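Side-chain contacts in uric acid degradation bifunctional protein PucL (Bacillus subtilis, PDB 6A4M), which catalyses the oxidation of urate by molecular oxygen and, as a bifunctional protein, probably also the decarboxylation of a later intermediate in uric acid breakdown: residues 89-92 against 93-97; 205-208 against 209-213; 248-251 against 252-256. All blocks are in the same frame, centred on the assembly; numbering follows the deposited sequence.

Contact 1 of 3, residues 89-92 against 93-97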
ATOM      1  N   HIS A  89      -3.663  -4.105 -14.048  1.00 30.49           N
ATOM      2  CA  HIS A  89      -3.117  -4.905 -15.157  1.00 30.78           C
ATOM      3  C   HIS A  89      -4.196  -5.296 -16.171  1.00 30.41           C
ATOM      4  O   HIS A  89      -3.988  -5.177 -17.380  1.00 30.11           O
ATOM      5  CB  HIS A  89      -2.417  -6.151 -14.599  1.00 31.36           C
ATOM      6  CG  HIS A  89      -1.831  -7.048 -15.644  1.00 31.57           C
ATOM      7  ND1 HIS A  89      -2.377  -8.274 -15.959  1.00 32.21           N
ATOM      8  CD2 HIS A  89      -0.741  -6.909 -16.432  1.00 32.31           C
ATOM      9  CE1 HIS A  89      -1.648  -8.849 -16.898  1.00 32.26           C
ATOM     10  NE2 HIS A  89      -0.648  -8.042 -17.202  1.00 32.34           N
ATOM     11  N   TYR A  90      -5.339  -5.752 -15.661  1.00 29.99           N
ATOM     12  CA  TYR A  90      -6.523  -6.041 -16.477  1.00 30.00           C
ATOM     13  C   TYR A  90      -6.917  -4.812 -17.297  1.00 30.50           C
ATOM     14  O   TYR A  90      -6.894  -4.853 -18.526  1.00 31.00           O
ATOM     15  CB  TYR A  90      -7.672  -6.496 -15.561  1.00 29.60           C
ATOM     16  CG  TYR A  90      -9.008  -6.802 -16.216  1.00 29.03           C
ATOM     17  CD1 TYR A  90      -9.089  -7.501 -17.425  1.00 28.82           C
ATOM     18  CD2 TYR A  90     -10.201  -6.436 -15.591  1.00 28.59           C
ATOM     19  CE1 TYR A  90     -10.322  -7.800 -18.001  1.00 28.69           C
ATOM     20  CE2 TYR A  90     -11.433  -6.732 -16.160  1.00 28.71           C
ATOM     21  CZ  TYR A  90     -11.493  -7.416 -17.361  1.00 28.79           C
ATOM     22  OH  TYR A  90     -12.723  -7.694 -17.916  1.00 28.67           O
ATOM     23  N   VAL A  91      -7.206  -3.713 -16.601  1.00 30.55           N
ATOM     24  CA  VAL A  91      -7.644  -2.458 -17.232  1.00 30.65           C
ATOM     25  C   VAL A  91      -6.604  -1.927 -18.235  1.00 31.18           C
ATOM     26  O   VAL A  91      -6.972  -1.482 -19.327  1.00 31.37           O
ATOM     27  CB  VAL A  91      -8.007  -1.381 -16.165  1.00 30.23           C
ATOM     28  CG1 VAL A  91      -8.263  -0.014 -16.793  1.00 30.06           C
ATOM     29  CG2 VAL A  91      -9.233  -1.809 -15.371  1.00 30.08           C
ATOM     30  N   ALA A  92      -5.321  -1.993 -17.875  1.00 31.64           N
ATOM     31  CA  ALA A  92      -4.234  -1.528 -18.749  1.00 32.51           C
ATOM     32  C   ALA A  92      -4.219  -2.285 -20.073  1.00 33.29           C
ATOM     33  O   ALA A  92      -4.232  -1.672 -21.141  1.00 33.17           O
ATOM     34  CB  ALA A  92      -2.886  -1.669 -18.058  1.00 32.09           C
ATOM     35  N   HIS A  93      -4.193  -3.615 -19.982  1.00 34.41           N
ATOM     36  CA  HIS A  93      -4.229  -4.497 -21.161  1.00 34.86           C
ATOM     37  C   HIS A  93      -5.461  -4.257 -22.039  1.00 34.91           C
ATOM     38  O   HIS A  93      -5.336  -4.111 -23.258  1.00 35.18           O
ATOM     39  CB  HIS A  93      -4.167  -5.976 -20.748  1.00 35.18           C
ATOM     40  CG  HIS A  93      -2.774  -6.512 -20.634  1.00 36.23           C
ATOM     41  ND1 HIS A  93      -2.246  -7.405 -21.542  1.00 36.82           N
ATOM     42  CD2 HIS A  93      -1.795  -6.272 -19.731  1.00 37.39           C
ATOM     43  CE1 HIS A  93      -1.005  -7.696 -21.198  1.00 37.31           C
ATOM     44  NE2 HIS A  93      -0.705  -7.021 -20.103  1.00 37.04           N
ATOM     45  N   ARG A  94      -6.635  -4.203 -21.410  1.00 34.62           N
ATOM     46  CA  ARG A  94      -7.893  -4.020 -22.137  1.00 34.80           C
ATOM     47  C   ARG A  94      -8.026  -2.642 -22.792  1.00 34.81           C
ATOM     48  O   ARG A  94      -8.647  -2.535 -23.850  1.00 34.96           O
ATOM     49  CB  ARG A  94      -9.107  -4.305 -21.232  1.00 34.87           C
ATOM     50  CG  ARG A  94      -9.195  -5.726 -20.660  1.00 35.19           C
ATOM     51  CD  ARG A  94      -8.874  -6.821 -21.668  1.00 34.89           C
ATOM     52  NE  ARG A  94      -9.716  -6.704 -22.859  1.00 35.17           N
ATOM     53  CZ  ARG A  94      -9.421  -7.166 -24.077  1.00 34.93           C
ATOM     54  NH1 ARG A  94      -8.283  -7.816 -24.325  1.00 34.92           N
ATOM     55  NH2 ARG A  94     -10.292  -6.981 -25.067  1.00 35.44           N
ATOM     56  N   PHE A  95      -7.454  -1.606 -22.174  1.00 34.91           N
ATOM     57  CA  PHE A  95      -7.387  -0.266 -22.793  1.00 35.10           C
ATOM     58  C   PHE A  95      -6.538  -0.281 -24.068  1.00 35.60           C
ATOM     59  O   PHE A  95      -6.958   0.226 -25.104  1.00 34.99           O
ATOM     60  CB  PHE A  95      -6.818   0.791 -21.825  1.00 34.45           C
ATOM     61  CG  PHE A  95      -7.861   1.617 -21.120  1.00 33.93           C
ATOM     62  CD1 PHE A  95      -8.767   2.388 -21.846  1.00 33.51           C
ATOM     63  CD2 PHE A  95      -7.910   1.670 -19.727  1.00 33.74           C
ATOM     64  CE1 PHE A  95      -9.719   3.165 -21.202  1.00 33.35           C
ATOM     65  CE2 PHE A  95      -8.859   2.448 -19.076  1.00 33.65           C
ATOM     66  CZ  PHE A  95      -9.764   3.196 -19.814  1.00 33.48           C
ATOM     67  N   LEU A  96      -5.342  -0.856 -23.974  1.00 36.55           N
ATOM     68  CA  LEU A  96      -4.431  -0.940 -25.119  1.00 37.74           C
ATOM     69  C   LEU A  96      -4.969  -1.847 -26.235  1.00 38.64           C
ATOM     70  O   LEU A  96      -4.809  -1.530 -27.414  1.00 39.26           O
ATOM     71  CB  LEU A  96      -3.043  -1.411 -24.672  1.00 37.72           C
ATOM     72  CG  LEU A  96      -2.281  -0.439 -23.760  1.00 38.06           C
ATOM     73  CD1 LEU A  96      -1.124  -1.140 -23.060  1.00 38.11           C
ATOM     74  CD2 LEU A  96      -1.779   0.773 -24.535  1.00 38.37           C
ATOM     75  N   ASP A  97      -5.614  -2.954 -25.863  1.00 39.09           N
ATOM     76  CA  ASP A  97      -6.182  -3.889 -26.843  1.00 39.36           C
ATOM     77  C   ASP A  97      -7.435  -3.380 -27.569  1.00 40.43           C
ATOM     78  O   ASP A  97      -7.699  -3.822 -28.689  1.00 40.05           O
ATOM     79  CB  ASP A  97      -6.485  -5.247 -26.191  1.00 39.56           C
ATOM     80  CG  ASP A  97      -5.226  -6.043 -25.853  1.00 39.63           C
ATOM     81  OD1 ASP A  97      -4.141  -5.751 -26.398  1.00 40.14           O
ATOM     82  OD2 ASP A  97      -5.329  -6.987 -25.042  1.00 39.85           O
TER

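Contact 2 of 3, residues 205-208 against 209-213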
ATOM      1  N   GLU A 205      10.522  -8.640  -8.848  1.00 43.46           N
ATOM      2  CA  GLU A 205      11.397  -9.157  -9.906  1.00 45.99           C
ATOM      3  C   GLU A 205      10.529  -9.680 -11.052  1.00 45.74           C
ATOM      4  O   GLU A 205      10.759  -9.356 -12.216  1.00 44.62           O
ATOM      5  CB  GLU A 205      12.295 -10.280  -9.370  1.00 47.76           C
ATOM      6  CG  GLU A 205      13.454 -10.659 -10.290  1.00 49.05           C
ATOM      7  CD  GLU A 205      14.051 -12.026  -9.980  1.00 50.50           C
ATOM      8  OE1 GLU A 205      13.879 -12.534  -8.851  1.00 51.49           O
ATOM      9  OE2 GLU A 205      14.700 -12.600 -10.880  1.00 52.55           O
ATOM     10  N   ASN A 206       9.527 -10.478 -10.693  1.00 47.28           N
ATOM     11  CA  ASN A 206       8.566 -11.039 -11.639  1.00 48.94           C
ATOM     12  C   ASN A 206       7.234 -10.306 -11.500  1.00 48.58           C
ATOM     13  O   ASN A 206       6.562 -10.407 -10.475  1.00 48.18           O
ATOM     14  CB  ASN A 206       8.409 -12.542 -11.385  1.00 50.04           C
ATOM     15  CG  ASN A 206       9.627 -13.338 -11.834  1.00 51.87           C
ATOM     16  OD1 ASN A 206      10.237 -13.043 -12.866  1.00 53.06           O
ATOM     17  ND2 ASN A 206       9.989 -14.355 -11.059  1.00 53.23           N
ATOM     18  N   THR A 207       6.857  -9.582 -12.548  1.00 48.85           N
ATOM     19  CA  THR A 207       5.736  -8.640 -12.495  1.00 50.40           C
ATOM     20  C   THR A 207       4.360  -9.330 -12.315  1.00 50.15           C
ATOM     21  O   THR A 207       3.425  -8.726 -11.784  1.00 49.54           O
ATOM     22  CB  THR A 207       5.774  -7.689 -13.726  1.00 51.45           C
ATOM     23  OG1 THR A 207       5.233  -6.412 -13.375  1.00 53.19           O
ATOM     24  CG2 THR A 207       5.026  -8.259 -14.933  1.00 51.58           C
ATOM     25  N   ASN A 208       4.255 -10.583 -12.762  1.00 50.09           N
ATOM     26  CA  ASN A 208       3.073 -11.434 -12.529  1.00 49.89           C
ATOM     27  C   ASN A 208       2.823 -11.805 -11.061  1.00 47.57           C
ATOM     28  O   ASN A 208       1.683 -12.087 -10.686  1.00 46.58           O
ATOM     29  CB  ASN A 208       3.156 -12.729 -13.361  1.00 51.71           C
ATOM     30  CG  ASN A 208       2.945 -12.497 -14.851  1.00 54.21           C
ATOM     31  OD1 ASN A 208       2.798 -11.364 -15.320  1.00 55.03           O
ATOM     32  ND2 ASN A 208       2.934 -13.588 -15.610  1.00 56.83           N
ATOM     33  N   ASP A 209       3.874 -11.814 -10.240  1.00 45.99           N
ATOM     34  CA  ASP A 209       3.737 -12.089  -8.800  1.00 45.81           C
ATOM     35  C   ASP A 209       2.918 -11.023  -8.067  1.00 45.76           C
ATOM     36  O   ASP A 209       2.370 -11.286  -6.997  1.00 46.95           O
ATOM     37  CB  ASP A 209       5.112 -12.194  -8.128  1.00 46.31           C
ATOM     38  CG  ASP A 209       5.955 -13.342  -8.659  1.00 46.30           C
ATOM     39  OD1 ASP A 209       5.490 -14.103  -9.534  1.00 46.64           O
ATOM     40  OD2 ASP A 209       7.101 -13.485  -8.189  1.00 47.42           O
ATOM     41  N   SER A 210       2.855  -9.823  -8.643  1.00 45.40           N
ATOM     42  CA  SER A 210       2.073  -8.715  -8.105  1.00 44.89           C
ATOM     43  C   SER A 210       0.551  -8.916  -8.100  1.00 44.83           C
ATOM     44  O   SER A 210      -0.132  -8.284  -7.295  1.00 45.19           O
ATOM     45  CB  SER A 210       2.402  -7.435  -8.881  1.00 44.84           C
ATOM     46  OG  SER A 210       1.835  -6.303  -8.260  1.00 44.02           O
ATOM     47  N   TYR A 211       0.021  -9.773  -8.975  1.00 44.06           N
ATOM     48  CA  TYR A 211      -1.444  -9.898  -9.156  1.00 44.43           C
ATOM     49  C   TYR A 211      -2.093 -10.976  -8.273  1.00 44.86           C
ATOM     50  O   TYR A 211      -3.320 -11.102  -8.265  1.00 45.14           O
ATOM     51  CB  TYR A 211      -1.807 -10.133 -10.638  1.00 43.65           C
ATOM     52  CG  TYR A 211      -0.946  -9.352 -11.614  1.00 43.42           C
ATOM     53  CD1 TYR A 211      -0.652  -8.001 -11.393  1.00 43.80           C
ATOM     54  CD2 TYR A 211      -0.409  -9.963 -12.750  1.00 42.70           C
ATOM     55  CE1 TYR A 211       0.152  -7.288 -12.270  1.00 43.69           C
ATOM     56  CE2 TYR A 211       0.390  -9.253 -13.635  1.00 43.12           C
ATOM     57  CZ  TYR A 211       0.672  -7.917 -13.389  1.00 43.74           C
ATOM     58  OH  TYR A 211       1.466  -7.200 -14.256  1.00 44.23           O
ATOM     59  N   ALA A 212      -1.274 -11.740  -7.542  1.00 45.34           N
ATOM     60  CA  ALA A 212      -1.747 -12.757  -6.588  1.00 46.47           C
ATOM     61  C   ALA A 212      -2.568 -13.893  -7.217  1.00 46.71           C
ATOM     62  O   ALA A 212      -3.454 -14.456  -6.565  1.00 46.58           O
ATOM     63  CB  ALA A 212      -2.526 -12.101  -5.449  1.00 46.77           C
ATOM     64  N   SER A 213      -2.269 -14.231  -8.473  1.00 48.04           N
ATOM     65  CA  SER A 213      -2.904 -15.375  -9.128  1.00 49.18           C
ATOM     66  C   SER A 213      -2.353 -16.641  -8.477  1.00 49.37           C
ATOM     67  O   SER A 213      -3.118 -17.527  -8.095  1.00 49.02           O
ATOM     68  CB  SER A 213      -2.653 -15.369 -10.639  1.00 49.75           C
ATOM     69  OG  SER A 213      -3.604 -16.184 -11.302  1.00 50.72           O
TER
HETATM   70  O   HOH W   1       2.338  -8.984 -16.429  1.00 45.37           O

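Contact 3 of 3, residues 248-251 against 252-256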
ATOM      1  N   GLY A 248      13.779  -2.110   5.261  1.00 42.42           N
ATOM      2  CA  GLY A 248      14.008  -2.522   3.877  1.00 43.24           C
ATOM      3  C   GLY A 248      14.647  -3.890   3.757  1.00 43.84           C
ATOM      4  O   GLY A 248      14.125  -4.762   3.057  1.00 43.66           O
ATOM      5  N   CYS A 249      15.770  -4.075   4.452  1.00 44.02           N
ATOM      6  CA  CYS A 249      16.481  -5.360   4.474  1.00 44.08           C
ATOM      7  C   CYS A 249      15.587  -6.501   4.968  1.00 43.19           C
ATOM      8  O   CYS A 249      15.604  -7.593   4.399  1.00 42.83           O
ATOM      9  CB  CYS A 249      17.756  -5.279   5.333  1.00 44.60           C
ATOM     10  SG  CYS A 249      19.117  -4.344   4.585  1.00 45.95           S
ATOM     11  N   ARG A 250      14.802  -6.237   6.011  1.00 42.79           N
ATOM     12  CA  ARG A 250      13.896  -7.244   6.566  1.00 43.85           C
ATOM     13  C   ARG A 250      12.786  -7.631   5.584  1.00 42.92           C
ATOM     14  O   ARG A 250      12.434  -8.806   5.488  1.00 42.19           O
ATOM     15  CB  ARG A 250      13.285  -6.758   7.884  1.00 45.22           C
ATOM     16  CG  ARG A 250      12.536  -7.837   8.659  1.00 47.07           C
ATOM     17  CD  ARG A 250      13.459  -8.813   9.373  1.00 48.52           C
ATOM     18  NE  ARG A 250      13.578  -8.481  10.796  1.00 50.69           N
ATOM     19  CZ  ARG A 250      14.529  -7.726  11.354  1.00 51.14           C
ATOM     20  NH1 ARG A 250      15.524  -7.186  10.642  1.00 51.06           N
ATOM     21  NH2 ARG A 250      14.485  -7.510  12.664  1.00 51.36           N
ATOM     22  N   ILE A 251      12.236  -6.647   4.870  1.00 42.69           N
ATOM     23  CA  ILE A 251      11.228  -6.904   3.828  1.00 42.52           C
ATOM     24  C   ILE A 251      11.822  -7.745   2.689  1.00 42.30           C
ATOM     25  O   ILE A 251      11.185  -8.688   2.219  1.00 41.29           O
ATOM     26  CB  ILE A 251      10.616  -5.584   3.281  1.00 42.27           C
ATOM     27  CG1 ILE A 251       9.741  -4.921   4.355  1.00 41.95           C
ATOM     28  CG2 ILE A 251       9.781  -5.827   2.022  1.00 42.09           C
ATOM     29  CD1 ILE A 251       9.505  -3.440   4.134  1.00 41.65           C
ATOM     30  N   LEU A 252      13.033  -7.398   2.255  1.00 42.56           N
ATOM     31  CA  LEU A 252      13.730  -8.158   1.211  1.00 43.12           C
ATOM     32  C   LEU A 252      14.065  -9.582   1.655  1.00 43.44           C
ATOM     33  O   LEU A 252      13.946 -10.518   0.863  1.00 43.73           O
ATOM     34  CB  LEU A 252      15.007  -7.440   0.769  1.00 42.83           C
ATOM     35  CG  LEU A 252      14.803  -6.129   0.007  1.00 43.27           C
ATOM     36  CD1 LEU A 252      16.130  -5.411  -0.155  1.00 43.65           C
ATOM     37  CD2 LEU A 252      14.158  -6.357  -1.354  1.00 43.82           C
ATOM     38  N   ALA A 253      14.480  -9.736   2.911  1.00 44.03           N
ATOM     39  CA  ALA A 253      14.750 -11.057   3.489  1.00 45.44           C
ATOM     40  C   ALA A 253      13.490 -11.925   3.520  1.00 46.24           C
ATOM     41  O   ALA A 253      13.522 -13.096   3.129  1.00 46.83           O
ATOM     42  CB  ALA A 253      15.324 -10.917   4.894  1.00 45.22           C
ATOM     43  N   ARG A 254      12.387 -11.331   3.966  1.00 46.58           N
ATOM     44  CA  ARG A 254      11.116 -12.045   4.101  1.00 46.85           C
ATOM     45  C   ARG A 254      10.415 -12.283   2.752  1.00 44.99           C
ATOM     46  O   ARG A 254       9.601 -13.202   2.635  1.00 43.18           O
ATOM     47  CB  ARG A 254      10.192 -11.282   5.056  1.00 49.01           C
ATOM     48  CG  ARG A 254       9.145 -12.134   5.756  1.00 52.13           C
ATOM     49  CD  ARG A 254       9.712 -13.153   6.744  1.00 54.10           C
ATOM     50  NE  ARG A 254      10.658 -12.592   7.713  1.00 55.71           N
ATOM     51  CZ  ARG A 254      11.189 -13.269   8.734  1.00 58.21           C
ATOM     52  NH1 ARG A 254      10.861 -14.542   8.970  1.00 58.46           N
ATOM     53  NH2 ARG A 254      12.051 -12.659   9.547  1.00 58.59           N
ATOM     54  N   PHE A 255      10.727 -11.458   1.746  1.00 43.91           N
ATOM     55  CA  PHE A 255      10.132 -11.571   0.411  1.00 43.32           C
ATOM     56  C   PHE A 255      11.215 -11.556  -0.678  1.00 43.42           C
ATOM     57  O   PHE A 255      11.541 -10.492  -1.205  1.00 43.15           O
ATOM     58  CB  PHE A 255       9.122 -10.439   0.169  1.00 42.05           C
ATOM     59  CG  PHE A 255       7.944 -10.466   1.100  1.00 40.81           C
ATOM     60  CD1 PHE A 255       6.948 -11.425   0.950  1.00 40.62           C
ATOM     61  CD2 PHE A 255       7.823  -9.532   2.127  1.00 40.17           C
ATOM     62  CE1 PHE A 255       5.857 -11.458   1.809  1.00 40.60           C
ATOM     63  CE2 PHE A 255       6.735  -9.559   2.989  1.00 40.11           C
ATOM     64  CZ  PHE A 255       5.748 -10.524   2.829  1.00 40.38           C
ATOM     65  N   PRO A 256      11.782 -12.737  -1.015  1.00 44.78           N
ATOM     66  CA  PRO A 256      12.806 -12.803  -2.084  1.00 44.58           C
ATOM     67  C   PRO A 256      12.307 -12.471  -3.510  1.00 43.80           C
ATOM     68  O   PRO A 256      13.123 -12.180  -4.385  1.00 42.50           O
ATOM     69  CB  PRO A 256      13.332 -14.247  -1.992  1.00 44.69           C
ATOM     70  CG  PRO A 256      12.295 -15.006  -1.244  1.00 44.86           C
ATOM     71  CD  PRO A 256      11.631 -14.031  -0.320  1.00 44.89           C
TER

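Contact 1 of 3, residues 89-92 against 93-97
His93, Arg94, Phe95 and Leu96 each bond through their amide to the carbonyl four residues earlier, His89 to Ala92, in regular alpha-helical spacing; Arg94 N lies 3.0 Å from Tyr90 O. Val91 and Phe95 run side by side and point the same way, with Val91 CG1 3.4 Å from Phe95 CD2. This is the buried side of helix 84-98. It rests on Leu107 and Ile105 of strand 104-121, and Phe95 stacks on Phe71 of helix 64-78. Elsewhere on the helix, His93 brings CD2 over one face of the His89 ring. The two ring planes stand at 58°, so the pair is oblique. Their NE2 atoms, of His89 and His93, are 3.1 Å apart. Tyr90 has CG anti to the backbone N (chi1 178°), which carries its CE1 to 3.6 Å from Arg94 CG. Its OH bonds to Ser78. The Arg94 chain folds at chi2 and chi3, and NH1 forms a salt bridge of 3.2 Å with Asp97 OD2. Chemically, Val91, Ala92, Phe95 and Leu96 supply apolar contacts to the sheet, and Phe95 also to helix 64-78. Tyr90 and Arg94 lie against that helix too, with the Arg94 charge paired locally with Asp97.

Contact 2 of 3, residues 205-208 against 209-213
Asn206 to Tyr211 wind through three overlapping type I beta turns, each with an amide facing the carbonyl three residues back. Asp209 N bonds to Asn206 O at 3.0 Å, with the donor well above the carbonyl plane. The next two bonds, Ser210 N to Thr207 O and Tyr211 N to Asn208 O, are weak. Tyr211 folds back over this turn. With CG anti to its own carbonyl carbon and beside the backbone N (chi1 -38°), it lays one ring face over Thr207 O. That oxygen sits towards the phenol end, 3.3 Å from Tyr211 CZ. Thr207 CG2 approaches the hydroxyl, and Asn208 OD1 comes to 3.6 Å from Tyr211 CE2, with amide and ring planes 44° apart. One water joins the two polar ends. It donates to Asn208 OD1 at 2.7 Å and lies 2.9 Å from Tyr211 OH, in the plane of the ring. A leucine in place of Tyr211 would probably leave this water without its second hold and Asn208 freer to turn. Asp209 runs alongside Asn206, with Asp209 OD2 3.6 Å from Asn206 CB and the carboxylate steeply turned against the amide. The same OD2 forms a salt bridge with Arg217, which meets the charge of this buried residue. The run of overlapping beta turns resembles a short 3-10 turn and forms part of the connection between strand 194-204 and helix 221-233 in this uricase-family protein.

Contact 3 of 3, residues 248-251 against 252-256
Ile251, Leu252 and Phe255 are buried and form the packed side at the C-terminal end of helix 240-254. Leu252 sets its CG 3.4 Å from Gly248 O. Phe255 turns a ring edge to Ile251 O, with CD2 3.5 Å from that oxygen. Ile251 and Leu252 both press on Leu258 and Val261 of strand 258-267, and Ile251 reaches Val224 of helix 221-233 as well. Ile251 and Phe255 touch each other only modestly. With chi1 at -69°, CG1 of Ile251 lies beside the backbone N and CG2 anti to it, which leaves CG2 leaning toward the end of the helix, 4.2 Å from Phe255 CD2. On the solvent side, Ala253 is exposed and offers just a methyl over the backbone. Arg250 and Arg254 lie side by side, point the same way and touch lightly, Arg250 CD to Arg254 NH2 at 4.1 Å. The guanidinium planes differ by 55°. Arg250 also lies along helix 221-233. Backbone bonds hold the turn to its end: Arg254 N bonds to Arg250 O, and Phe255 N to Ile251 O at 2.8 Å with a bent N-H angle of 132°. Phe255 is already the first residue out of helical angles. Arg301 bonds to Leu252 O, a cationic partner at this C-terminal end. The two neighbouring arginines carry like charges, but separate salt bridges, Arg250 to Glu234 and Arg254 to Glu26, probably offset the repulsion between them.

In the fold
Read from the N terminus, the three contacts follow one another in series; none nests or crosses. Each spans one continuous piece of chain and closes no long loop. Contact 1 lies within helix 84-98, which packs on the large antiparallel sheet. Contact 2 comes next, just after strand 194-204, and it touches contact 1: the Tyr211 ring stacks with that of His89, so the connection is tied to the helix. Contact 3 ends helix 240-254 and leads into strand 258-267. It stays about 5 Å from contact 2 at the nearest atoms, although Glu205 pairs by backbone with Gln257, just beyond contact 3. Contacts 1 and 3 stand about 31 Å apart between centres.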